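Local coordinates for protein putative histidinol-phosphate aminotransferase (Burkholderia pseudomallei, PDB 3P1T) that probably transfers the amino group of L-histidinol phosphate to 2-oxoglutarate with pyridoxal 5'-phosphate as cofactor, a step of histidine biosynthesis, at residues Y48-E53 with Q224-V229; S65-N70 with L184-N189; L123-N128 with Q150-G155; R297-K302 with L327-E332. One frame throughout, in Å; residues are numbered along the deposited sequence.

Contact 1: residues Y48-E53 with Q224-V229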
loop_
_atom_site.group_PDB
_atom_site.type_symbol
_atom_site.label_atom_id
_atom_site.label_comp_id
_atom_site.label_asym_id
_atom_site.label_seq_id
_atom_site.Cartn_x
_atom_site.Cartn_y
_atom_site.Cartn_z
ATOM N N TYR A 48 3.331 15.054 -2.759
ATOM C CA TYR A 48 3.771 13.763 -3.300
ATOM C C TYR A 48 5.297 13.587 -3.032
ATOM O O TYR A 48 6.057 14.552 -3.191
ATOM C CB TYR A 48 3.435 13.639 -4.785
ATOM C CG TYR A 48 1.940 13.584 -5.066
ATOM C CD1 TYR A 48 1.206 12.424 -4.830
ATOM C CD2 TYR A 48 1.269 14.679 -5.619
ATOM C CE1 TYR A 48 -0.165 12.367 -5.093
ATOM C CE2 TYR A 48 -0.104 14.626 -5.895
ATOM C CZ TYR A 48 -0.814 13.469 -5.625
ATOM O OH TYR A 48 -2.162 13.396 -5.886
ATOM N N PRO A 49 5.752 12.401 -2.554
ATOM C CA PRO A 49 7.186 12.245 -2.208
ATOM C C PRO A 49 8.057 11.987 -3.448
ATOM O O PRO A 49 8.731 10.953 -3.542
ATOM C CB PRO A 49 7.172 11.045 -1.259
ATOM C CG PRO A 49 6.009 10.238 -1.709
ATOM C CD PRO A 49 4.990 11.167 -2.282
ATOM N N PHE A 50 8.048 12.953 -4.390
ATOM C CA PHE A 50 8.744 12.841 -5.671
ATOM C C PHE A 50 10.262 12.774 -5.513
ATOM O O PHE A 50 10.906 12.139 -6.338
ATOM C CB PHE A 50 8.383 13.984 -6.632
ATOM C CG PHE A 50 6.975 13.923 -7.206
ATOM C CD1 PHE A 50 6.507 12.771 -7.850
ATOM C CD2 PHE A 50 6.149 15.042 -7.181
ATOM C CE1 PHE A 50 5.204 12.721 -8.382
ATOM C CE2 PHE A 50 4.861 14.999 -7.739
ATOM C CZ PHE A 50 4.400 13.845 -8.339
ATOM N N ASP A 51 10.827 13.382 -4.475
ATOM C CA ASP A 51 12.273 13.321 -4.288
ATOM C C ASP A 51 12.663 12.162 -3.351
ATOM O O ASP A 51 13.704 11.528 -3.569
ATOM C CB ASP A 51 12.808 14.660 -3.752
ATOM C CG ASP A 51 12.686 15.812 -4.751
ATOM O OD1 ASP A 51 13.162 15.658 -5.909
ATOM O OD2 ASP A 51 12.163 16.883 -4.363
ATOM N N ALA A 52 11.808 11.856 -2.352
ATOM C CA ALA A 52 12.057 10.811 -1.372
ATOM C C ALA A 52 11.983 9.378 -1.975
ATOM O O ALA A 52 12.783 8.538 -1.572
ATOM C CB ALA A 52 11.068 10.939 -0.231
ATOM N N GLU A 53 11.054 9.094 -2.912
ATOM C CA GLU A 53 10.918 7.754 -3.502
ATOM C C GLU A 53 12.223 7.327 -4.215
ATOM O O GLU A 53 12.747 6.290 -3.817
ATOM C CB GLU A 53 9.715 7.687 -4.467
ATOM C CG GLU A 53 9.450 6.334 -5.107
ATOM C CD GLU A 53 8.289 6.296 -6.090
ATOM O OE1 GLU A 53 7.401 7.185 -6.049
ATOM O OE2 GLU A 53 8.255 5.329 -6.885
ATOM N N GLN A 224 2.728 -1.775 -10.603
ATOM C CA GLN A 224 2.555 -1.236 -9.253
ATOM C C GLN A 224 1.766 0.064 -9.278
ATOM O O GLN A 224 1.694 0.749 -10.305
ATOM C CB GLN A 224 3.889 -1.021 -8.550
ATOM C CG GLN A 224 4.601 -2.310 -8.170
ATOM C CD GLN A 224 5.789 -2.025 -7.290
ATOM O OE1 GLN A 224 6.826 -1.502 -7.738
ATOM N NE2 GLN A 224 5.633 -2.307 -6.001
ATOM N N TRP A 225 1.132 0.372 -8.152
ATOM C CA TRP A 225 0.304 1.549 -8.036
ATOM C C TRP A 225 1.151 2.776 -7.883
ATOM O O TRP A 225 2.265 2.696 -7.362
ATOM C CB TRP A 225 -0.643 1.408 -6.849
ATOM C CG TRP A 225 -1.559 0.218 -6.916
ATOM C CD1 TRP A 225 -2.168 -0.284 -8.028
ATOM C CD2 TRP A 225 -2.096 -0.514 -5.798
ATOM N NE1 TRP A 225 -2.978 -1.339 -7.686
ATOM C CE2 TRP A 225 -2.969 -1.489 -6.320
ATOM C CE3 TRP A 225 -1.871 -0.479 -4.400
ATOM C CZ2 TRP A 225 -3.633 -2.410 -5.503
ATOM C CZ3 TRP A 225 -2.550 -1.375 -3.585
ATOM C CH2 TRP A 225 -3.404 -2.335 -4.135
ATOM N N PHE A 226 0.628 3.922 -8.335
ATOM C CA PHE A 226 1.312 5.189 -8.177
ATOM C C PHE A 226 1.387 5.540 -6.680
ATOM O O PHE A 226 0.373 5.412 -5.980
ATOM C CB PHE A 226 0.600 6.290 -8.987
ATOM C CG PHE A 226 1.081 7.685 -8.665
ATOM C CD1 PHE A 226 2.355 8.108 -9.042
ATOM C CD2 PHE A 226 0.284 8.562 -7.948
ATOM C CE1 PHE A 226 2.821 9.376 -8.691
ATOM C CE2 PHE A 226 0.742 9.837 -7.623
ATOM C CZ PHE A 226 2.008 10.230 -7.988
ATOM N N CYS A 227 2.597 5.926 -6.193
ATOM C CA CYS A 227 2.853 6.315 -4.808
ATOM C C CYS A 227 2.385 5.176 -3.863
ATOM O O CYS A 227 1.685 5.396 -2.856
ATOM C CB CYS A 227 2.168 7.653 -4.504
ATOM S SG CYS A 227 2.522 8.356 -2.862
ATOM N N ASN A 228 2.775 3.940 -4.226
ATOM C CA ASN A 228 2.433 2.717 -3.501
ATOM C C ASN A 228 2.870 2.799 -2.020
ATOM O O ASN A 228 2.133 2.348 -1.131
ATOM C CB ASN A 228 3.080 1.526 -4.195
ATOM C CG ASN A 228 2.685 0.171 -3.657
ATOM O OD1 ASN A 228 1.520 -0.124 -3.338
ATOM N ND2 ASN A 228 3.664 -0.709 -3.611
ATOM N N VAL A 229 4.052 3.391 -1.765
ATOM C CA VAL A 229 4.621 3.600 -0.421
ATOM C C VAL A 229 4.745 5.119 -0.192
ATOM O O VAL A 229 5.500 5.803 -0.873
ATOM C CB VAL A 229 5.962 2.853 -0.228
ATOM C CG1 VAL A 229 6.516 3.068 1.177
ATOM C CG2 VAL A 229 5.791 1.367 -0.506
HETATM O O HOH W 1 4.823 6.189 -7.790
#
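The CA atoms of Tyr48 and Cys227 are the nearest across the two segments, 7.7 Å apart, and the touching side chains are Tyr48, Pro49 and Phe50 with Phe226 and Cys227. Residues 48-53 turn into helix 52-64, with Pro49 at the centre of an inverse gamma turn whose bond, from Phe50 N to Tyr48 O, is weak; Glu53 N then bonds to Pro49 O. Residues 224-229 form an irregular connection between helices 214-221 and 231-241. Phe226 has the largest share of the packing, followed closely by Cys227. With CG anti to the backbone N (chi1 169°), its ring is sent toward the turn and offers its edge to two aromatic neighbours. Tyr48 CE1 lies 3.7 Å from Phe226 CE2, the two ring planes inclined at 53° in an oblique pair, while Phe50 CE1 sits 4.1 Å from Phe226 CZ. Tyr48 CB lies over one face of the Phe50 ring, and Phe226 bridges the two aromatic side chains. The phenol continues to the second subunit, where Tyr48 OH bonds to Lys198 NZ; this is consistent with the tyrosine that fold type I aminotransferases send across the dimer interface to the partner's cofactor pocket, and a sulfate lies about 5 Å from the Tyr48 side chain. Arg206 of the second subunit packs on Tyr48, Phe226 and Cys227. Nearer the helix, Cys227 SG meets Pro49 CD, 3.8 Å away. A water joins the segments: it accepts from Cys227 N at 2.8 Å and donates to Glu53 OE1 at 3.3 Å.

Contact 2: residues S65-N70 with L184-N189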
loop_
_atom_site.group_PDB
_atom_site.type_symbol
_atom_site.label_atom_id
_atom_site.label_comp_id
_atom_site.label_asym_id
_atom_site.label_seq_id
_atom_site.Cartn_x
_atom_site.Cartn_y
_atom_site.Cartn_z
ATOM N N SER A 65 23.434 -4.094 -1.466
ATOM C CA SER A 65 24.575 -4.143 -2.389
ATOM C C SER A 65 24.194 -4.839 -3.720
ATOM O O SER A 65 24.854 -5.775 -4.170
ATOM C CB SER A 65 25.776 -4.829 -1.743
ATOM O OG SER A 65 26.251 -4.107 -0.618
ATOM N N CYS A 66 23.127 -4.355 -4.351
ATOM C CA CYS A 66 22.669 -4.876 -5.635
ATOM C C CYS A 66 22.188 -3.724 -6.499
ATOM O O CYS A 66 21.885 -2.668 -5.939
ATOM C CB CYS A 66 21.567 -5.903 -5.426
ATOM S SG CYS A 66 19.996 -5.186 -4.901
ATOM N N PRO A 67 22.039 -3.874 -7.835
ATOM C CA PRO A 67 21.515 -2.753 -8.625
ATOM C C PRO A 67 20.038 -2.501 -8.331
ATOM O O PRO A 67 19.303 -3.436 -7.998
ATOM C CB PRO A 67 21.721 -3.209 -10.072
ATOM C CG PRO A 67 22.588 -4.417 -10.003
ATOM C CD PRO A 67 22.317 -5.041 -8.691
ATOM N N GLU A 68 19.606 -1.235 -8.469
ATOM C CA GLU A 68 18.219 -0.808 -8.254
ATOM C C GLU A 68 17.270 -1.511 -9.259
ATOM O O GLU A 68 16.080 -1.694 -8.981
ATOM C CB GLU A 68 18.128 0.720 -8.387
ATOM C CG GLU A 68 16.827 1.346 -7.911
ATOM C CD GLU A 68 16.714 2.842 -8.151
ATOM O OE1 GLU A 68 17.733 3.565 -8.009
ATOM O OE2 GLU A 68 15.583 3.293 -8.445
ATOM N N ASP A 69 17.820 -1.944 -10.398
ATOM C CA ASP A 69 17.103 -2.654 -11.459
ATOM C C ASP A 69 16.696 -4.078 -11.033
ATOM O O ASP A 69 15.871 -4.708 -11.697
ATOM C CB ASP A 69 17.984 -2.741 -12.713
ATOM C CG ASP A 69 18.474 -1.406 -13.219
ATOM O OD1 ASP A 69 19.654 -1.056 -12.933
ATOM O OD2 ASP A 69 17.703 -0.727 -13.952
ATOM N N ASN A 70 17.286 -4.586 -9.947
ATOM C CA ASN A 70 17.038 -5.946 -9.494
ATOM C C ASN A 70 16.181 -6.001 -8.213
ATOM O O ASN A 70 15.921 -7.102 -7.716
ATOM C CB ASN A 70 18.379 -6.638 -9.264
ATOM C CG ASN A 70 19.073 -6.952 -10.556
ATOM O OD1 ASN A 70 20.079 -6.338 -10.924
ATOM N ND2 ASN A 70 18.480 -7.843 -11.324
ATOM N N LEU A 184 22.300 -12.552 -1.524
ATOM C CA LEU A 184 20.965 -12.564 -2.094
ATOM C C LEU A 184 21.061 -13.473 -3.292
ATOM O O LEU A 184 21.945 -13.266 -4.132
ATOM C CB LEU A 184 20.434 -11.157 -2.452
ATOM C CG LEU A 184 20.144 -10.182 -1.329
ATOM C CD1 LEU A 184 20.043 -8.796 -1.876
ATOM C CD2 LEU A 184 18.871 -10.532 -0.602
ATOM N N ALA A 185 20.263 -14.539 -3.321
ATOM C CA ALA A 185 20.300 -15.503 -4.412
ATOM C C ALA A 185 19.114 -15.273 -5.352
ATOM O O ALA A 185 17.973 -15.563 -4.992
ATOM C CB ALA A 185 20.296 -16.927 -3.861
ATOM N N TYR A 186 19.381 -14.680 -6.513
ATOM C CA TYR A 186 18.377 -14.399 -7.525
ATOM C C TYR A 186 19.038 -14.525 -8.901
ATOM O O TYR A 186 20.253 -14.370 -9.025
ATOM C CB TYR A 186 17.690 -13.023 -7.320
ATOM C CG TYR A 186 18.620 -11.849 -7.458
ATOM C CD1 TYR A 186 18.892 -11.293 -8.703
ATOM C CD2 TYR A 186 19.227 -11.279 -6.341
ATOM C CE1 TYR A 186 19.799 -10.245 -8.845
ATOM C CE2 TYR A 186 20.119 -10.215 -6.469
ATOM C CZ TYR A 186 20.412 -9.708 -7.726
ATOM O OH TYR A 186 21.290 -8.662 -7.860
ATOM N N GLY A 187 18.227 -14.836 -9.901
ATOM C CA GLY A 187 18.656 -15.020 -11.280
ATOM C C GLY A 187 17.483 -15.234 -12.209
ATOM O O GLY A 187 16.340 -14.993 -11.821
ATOM N N GLU A 188 17.762 -15.722 -13.428
ATOM C CA GLU A 188 16.789 -15.964 -14.508
ATOM C C GLU A 188 15.468 -16.576 -13.971
ATOM O O GLU A 188 14.398 -16.055 -14.295
ATOM C CB GLU A 188 17.416 -16.891 -15.575
ATOM C CG GLU A 188 16.635 -17.072 -16.874
ATOM C CD GLU A 188 17.144 -18.159 -17.818
ATOM O OE1 GLU A 188 18.378 -18.266 -18.006
ATOM O OE2 GLU A 188 16.299 -18.881 -18.399
ATOM N N ASN A 189 15.552 -17.614 -13.106
ATOM C CA ASN A 189 14.380 -18.345 -12.605
ATOM C C ASN A 189 14.295 -18.393 -11.074
ATOM O O ASN A 189 13.650 -19.288 -10.510
ATOM C CB ASN A 189 14.445 -19.785 -13.139
ATOM C CG ASN A 189 14.650 -19.858 -14.621
ATOM O OD1 ASN A 189 13.871 -19.315 -15.417
ATOM N ND2 ASN A 189 15.741 -20.480 -15.008
#
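The connection from helix 52-64 to strand 71-74, an edge strand of the large mixed sheet of the aminotransferase fold, receives the hydroxyl end of Tyr186 beside Cys66, Pro67 and Asn70. Ser65, with positive phi, ends the helix in a Schellman motif, and residues 68-70 make a short 3-10 turn closed by Asn70 N to Pro67 O. Tyr186 holds CG between its backbone N and carbonyl carbon (chi1 64°), which swings the ring across to this turn. The nearest atoms to its oxygen across the contact are carbons: Tyr186 OH is 3.7 Å from Cys66 CB and 3.9 Å from Pro67 CD, and Asn70 CB is at 3.8 Å from the same Tyr186 OH. The Asn70 side chain crosses the tyrosine at about a right angle, with its amide plane turned 34° from the ring plane; Asn70 ND2 comes within 3.7 Å of Tyr186 CE1 obliquely. The approach is plain packing; Asn70 ND2 has its hydrogen bond with Gly212 O. Phe211 of strand 208-211 touches Cys66, Leu184 and Tyr186, while Leu184 also packs on Phe64 of helix 52-64 and on Val192 and Arg194 of strand 190-195.

Contact 3: residues L123-N128 with Q150-G155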
loop_
_atom_site.group_PDB
_atom_site.type_symbol
_atom_site.label_atom_id
_atom_site.label_comp_id
_atom_site.label_asym_id
_atom_site.label_seq_id
_atom_site.Cartn_x
_atom_site.Cartn_y
_atom_site.Cartn_z
ATOM N N LEU A 123 9.898 -32.433 10.626
ATOM C CA LEU A 123 9.402 -31.128 10.159
ATOM C C LEU A 123 10.206 -30.614 8.949
ATOM O O LEU A 123 10.183 -29.418 8.624
ATOM C CB LEU A 123 9.394 -30.070 11.277
ATOM C CG LEU A 123 8.653 -30.443 12.555
ATOM C CD1 LEU A 123 8.831 -29.372 13.594
ATOM C CD2 LEU A 123 7.184 -30.724 12.290
ATOM N N LEU A 124 10.838 -31.546 8.244
ATOM C CA LEU A 124 11.590 -31.327 7.015
ATOM C C LEU A 124 10.692 -31.568 5.802
ATOM O O LEU A 124 9.686 -32.268 5.927
ATOM C CB LEU A 124 12.782 -32.295 7.005
ATOM C CG LEU A 124 14.123 -31.855 7.599
ATOM C CD1 LEU A 124 13.995 -31.223 9.012
ATOM C CD2 LEU A 124 15.091 -33.026 7.594
ATOM N N LEU A 125 11.063 -31.037 4.622
ATOM C CA LEU A 125 10.256 -31.239 3.416
ATOM C C LEU A 125 10.202 -32.720 3.049
ATOM O O LEU A 125 11.233 -33.393 3.109
ATOM C CB LEU A 125 10.779 -30.411 2.236
ATOM C CG LEU A 125 10.693 -28.896 2.401
ATOM C CD1 LEU A 125 11.220 -28.211 1.201
ATOM C CD2 LEU A 125 9.267 -28.441 2.624
ATOM N N ASP A 126 8.981 -33.231 2.725
ATOM C CA ASP A 126 8.758 -34.629 2.349
ATOM C C ASP A 126 9.420 -34.894 1.002
ATOM O O ASP A 126 9.041 -34.287 0.000
ATOM C CB ASP A 126 7.261 -34.977 2.317
ATOM C CG ASP A 126 6.916 -36.457 2.200
ATOM O OD1 ASP A 126 7.714 -37.214 1.600
ATOM O OD2 ASP A 126 5.820 -36.844 2.648
ATOM N N PRO A 127 10.418 -35.799 0.967
ATOM C CA PRO A 127 11.144 -36.059 -0.297
ATOM C C PRO A 127 10.268 -36.556 -1.448
ATOM O O PRO A 127 10.626 -36.313 -2.603
ATOM C CB PRO A 127 12.140 -37.153 0.083
ATOM C CG PRO A 127 12.289 -37.046 1.564
ATOM C CD PRO A 127 10.976 -36.589 2.085
ATOM N N ASN A 128 9.161 -37.268 -1.138
ATOM C CA ASN A 128 8.240 -37.832 -2.126
ATOM C C ASN A 128 7.476 -36.743 -2.824
ATOM O O ASN A 128 7.287 -36.833 -4.033
ATOM C CB ASN A 128 7.262 -38.823 -1.487
ATOM C CG ASN A 128 7.943 -39.965 -0.779
ATOM O OD1 ASN A 128 8.728 -40.721 -1.365
ATOM N ND2 ASN A 128 7.682 -40.087 0.513
ATOM N N GLN A 150 12.769 -24.290 10.695
ATOM C CA GLN A 150 13.732 -25.094 9.960
ATOM C C GLN A 150 14.228 -24.356 8.745
ATOM O O GLN A 150 13.472 -23.613 8.098
ATOM C CB GLN A 150 13.122 -26.448 9.530
ATOM C CG GLN A 150 12.642 -27.347 10.664
ATOM C CD GLN A 150 13.718 -27.669 11.656
ATOM O OE1 GLN A 150 14.748 -28.294 11.334
ATOM N NE2 GLN A 150 13.489 -27.243 12.892
ATOM N N ALA A 151 15.504 -24.606 8.417
ATOM C CA ALA A 151 16.191 -24.069 7.249
ATOM C C ALA A 151 16.320 -25.130 6.147
ATOM O O ALA A 151 16.500 -26.316 6.450
ATOM C CB ALA A 151 17.564 -23.559 7.640
ATOM N N LEU A 152 16.208 -24.700 4.870
ATOM C CA LEU A 152 16.353 -25.579 3.710
ATOM C C LEU A 152 17.767 -26.083 3.611
ATOM O O LEU A 152 18.705 -25.289 3.735
ATOM C CB LEU A 152 15.963 -24.858 2.406
ATOM C CG LEU A 152 14.514 -24.412 2.305
ATOM C CD1 LEU A 152 14.313 -23.523 1.103
ATOM C CD2 LEU A 152 13.568 -25.594 2.317
ATOM N N SER A 153 17.933 -27.401 3.405
ATOM C CA SER A 153 19.281 -27.977 3.285
ATOM C C SER A 153 19.888 -27.673 1.910
ATOM O O SER A 153 19.163 -27.315 0.978
ATOM C CB SER A 153 19.266 -29.489 3.522
ATOM O OG SER A 153 18.780 -30.198 2.394
ATOM N N ALA A 154 21.218 -27.856 1.790
ATOM C CA ALA A 154 21.965 -27.687 0.546
ATOM C C ALA A 154 21.367 -28.570 -0.578
ATOM O O ALA A 154 21.180 -28.092 -1.709
ATOM C CB ALA A 154 23.429 -28.033 0.769
ATOM N N GLY A 155 21.032 -29.818 -0.208
ATOM C CA GLY A 155 20.420 -30.815 -1.068
ATOM C C GLY A 155 19.032 -30.424 -1.519
ATOM O O GLY A 155 18.707 -30.593 -2.694
#
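Gln150 meets Leu123 and Leu124 through different parts of its folded side chain. Its CG is beside the backbone N, and the chain bends at chi2 (-57°), which leaves CG against the Leu123 carbonyl and turns OE1 toward the Leu124 side chain. Gln150 CG lies 3.8 Å from the carbonyl oxygen Leu123 O and 4.3 Å from Leu123 CB. Farther out, Gln150 OE1 touches the methyl Leu124 CD1 at 3.8 Å, a non-bonded approach in which the two side chains run at a slant to each other. The other end of the amide has a polar partner, Gln150 NE2 bonding to Ser274 OG, which helps fix the rotation of the group. A second, wholly apolar meeting follows: Leu125 and Leu152 both place CG anti to their carbonyl carbons (chi1 -65° and -63°), and one branch of each makes the touch, Leu125 CD1 to Leu152 CD2 at 3.7 Å. Beyond this pair the chains separate into helices 127-130 and 154-163. Both begin with a side-chain N-cap: Asp126 OD1 accepts from Asn128 N at 3.1 Å, while Ser153 caps a backbone N just past its segment and Ser153 N bonds in return to Glu156 OE1, an exchange like that of a capping box. The contact thus joins two surface loops that lead into capped helices, following strands 113-117 and 137-142 of the large mainly parallel sheet.

Contact 4: residues R297-K302 with L327-E332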
loop_
_atom_site.group_PDB
_atom_site.type_symbol
_atom_site.label_atom_id
_atom_site.label_comp_id
_atom_site.label_asym_id
_atom_site.label_seq_id
_atom_site.Cartn_x
_atom_site.Cartn_y
_atom_site.Cartn_z
ATOM N N ARG A 297 -2.804 -16.052 32.707
ATOM C CA ARG A 297 -1.604 -15.441 33.280
ATOM C C ARG A 297 -1.081 -14.320 32.394
ATOM O O ARG A 297 0.074 -13.916 32.532
ATOM C CB ARG A 297 -0.530 -16.508 33.492
ATOM C CG ARG A 297 -0.857 -17.371 34.678
ATOM C CD ARG A 297 -0.373 -18.793 34.526
ATOM N NE ARG A 297 -0.773 -19.605 35.674
ATOM C CZ ARG A 297 -1.971 -20.167 35.815
ATOM N NH1 ARG A 297 -2.893 -20.029 34.868
ATOM N NH2 ARG A 297 -2.249 -20.889 36.892
ATOM N N GLY A 298 -1.942 -13.818 31.512
ATOM C CA GLY A 298 -1.639 -12.727 30.585
ATOM C C GLY A 298 -0.498 -12.974 29.616
ATOM O O GLY A 298 0.214 -12.034 29.236
ATOM N N ILE A 299 -0.311 -14.247 29.219
ATOM C CA ILE A 299 0.736 -14.657 28.291
ATOM C C ILE A 299 0.039 -15.100 27.007
ATOM O O ILE A 299 -0.840 -15.962 27.040
ATOM C CB ILE A 299 1.657 -15.733 28.928
ATOM C CG1 ILE A 299 2.411 -15.108 30.123
ATOM C CG2 ILE A 299 2.653 -16.277 27.889
ATOM C CD1 ILE A 299 3.083 -16.041 31.004
ATOM N N GLN A 300 0.388 -14.450 25.888
ATOM C CA GLN A 300 -0.247 -14.714 24.602
ATOM C C GLN A 300 0.764 -15.391 23.650
ATOM O O GLN A 300 1.751 -14.774 23.263
ATOM C CB GLN A 300 -0.795 -13.387 24.021
ATOM C CG GLN A 300 -1.918 -13.543 23.024
ATOM N N VAL A 301 0.549 -16.674 23.327
ATOM C CA VAL A 301 1.398 -17.410 22.372
ATOM C C VAL A 301 0.543 -17.690 21.104
ATOM O O VAL A 301 -0.632 -17.325 21.091
ATOM C CB VAL A 301 2.067 -18.705 22.938
ATOM C CG1 VAL A 301 3.009 -18.388 24.097
ATOM C CG2 VAL A 301 1.049 -19.779 23.315
ATOM N N LYS A 302 1.123 -18.306 20.050
ATOM C CA LYS A 302 0.429 -18.617 18.795
ATOM C C LYS A 302 0.113 -20.107 18.697
ATOM O O LYS A 302 0.985 -20.940 18.952
ATOM C CB LYS A 302 1.298 -18.177 17.590
ATOM C CG LYS A 302 0.775 -18.561 16.182
ATOM C CD LYS A 302 -0.471 -17.811 15.716
ATOM C CE LYS A 302 -0.149 -16.427 15.236
ATOM N NZ LYS A 302 -1.347 -15.724 14.728
ATOM N N LEU A 327 8.550 -18.528 30.836
ATOM C CA LEU A 327 9.215 -19.683 31.441
ATOM C C LEU A 327 8.630 -19.997 32.831
ATOM O O LEU A 327 8.442 -21.177 33.142
ATOM C CB LEU A 327 10.738 -19.469 31.527
ATOM C CG LEU A 327 11.503 -19.457 30.183
ATOM C CD1 LEU A 327 12.934 -19.059 30.384
ATOM C CD2 LEU A 327 11.438 -20.798 29.459
ATOM N N ALA A 328 8.278 -18.964 33.625
ATOM C CA ALA A 328 7.711 -19.160 34.969
ATOM C C ALA A 328 6.319 -19.797 34.882
ATOM O O ALA A 328 6.018 -20.701 35.658
ATOM C CB ALA A 328 7.648 -17.845 35.722
ATOM N N ALA A 329 5.509 -19.377 33.899
ATOM C CA ALA A 329 4.167 -19.919 33.664
ATOM C C ALA A 329 4.216 -21.370 33.191
ATOM O O ALA A 329 3.460 -22.176 33.717
ATOM C CB ALA A 329 3.426 -19.078 32.641
ATOM N N LEU A 330 5.099 -21.712 32.224
ATOM C CA LEU A 330 5.192 -23.087 31.723
ATOM C C LEU A 330 5.958 -23.972 32.731
ATOM O O LEU A 330 5.800 -25.197 32.690
ATOM C CB LEU A 330 5.807 -23.172 30.313
ATOM C CG LEU A 330 4.917 -22.639 29.170
ATOM C CD1 LEU A 330 5.660 -22.622 27.860
ATOM C CD2 LEU A 330 3.657 -23.452 29.011
ATOM N N ALA A 331 6.730 -23.375 33.666
ATOM C CA ALA A 331 7.335 -24.175 34.736
ATOM C C ALA A 331 6.216 -24.659 35.657
ATOM O O ALA A 331 6.165 -25.846 35.997
ATOM C CB ALA A 331 8.380 -23.379 35.503
ATOM N N GLU A 332 5.258 -23.749 35.963
ATOM C CA GLU A 332 4.071 -24.008 36.780
ATOM C C GLU A 332 3.163 -25.049 36.097
ATOM O O GLU A 332 2.684 -25.963 36.769
ATOM C CB GLU A 332 3.304 -22.694 37.030
ATOM C CG GLU A 332 2.140 -22.804 38.004
ATOM C CD GLU A 332 1.169 -21.636 38.049
ATOM O OE1 GLU A 332 1.521 -20.518 37.601
ATOM O OE2 GLU A 332 0.040 -21.848 38.548
#
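The guanidinium of Arg297 turns one edge to the carboxylate of Glu332 and makes a cation-pi contact with Phe293. The two planes of the Arg297-Glu332 pair stand 60° apart, and Arg297 NE and NH2 both approach from above the carboxylate plane. The pairing lies in the smaller, C-terminal alpha/beta part of the fold, where the turn between helix 288-296 and strand 299-303 packs on helix 320-333. Gly298 is the C-prime residue of the Schellman motif that ends helix 288-296. The grip is side-on and bidentate: Arg297 NE donates to Glu332 OE1 at 3.1 Å, close to the guanidinium plane, and Arg297 NH2 to Glu332 OE2 at 3.0 Å with some tilt. An extended Glu332, its CG anti to the backbone N (chi1 -173°), reaches off the helix to the arginine. Arg297 NH1 is used as well, bonding to Phe293 O, so three nitrogens hold the group in place. One helical turn before Glu332, Ala329 points its methyl at the strand and also packs on Leu294 of helix 288-296; Arg297 CD lies 4.3 Å from Ala329 CB, and the buried branch tip Ile299 CD1 meets the same Ala329 CB at 3.5 Å.

Contacts 1 and 2 are neighbours, their centres about 22 Å apart, at the two ends of helix 52-64: residues 48-53 lead into it and residues 65-70 leave it for strand 71-74. Contact 3, about 25 Å between centres from contact 2, lies where loops leave strands 113-117 and 137-142 of the same seven-stranded sheet. By sequence, contact 1 encloses contact 2, which encloses contact 3; contact 4 follows all three. It belongs to the separate four-stranded sheet and lies about 43 Å, centre to centre, from contacts 1 and 2. Of the four, only contact 1 is touched by the second subunit and so lies at the dimer interface.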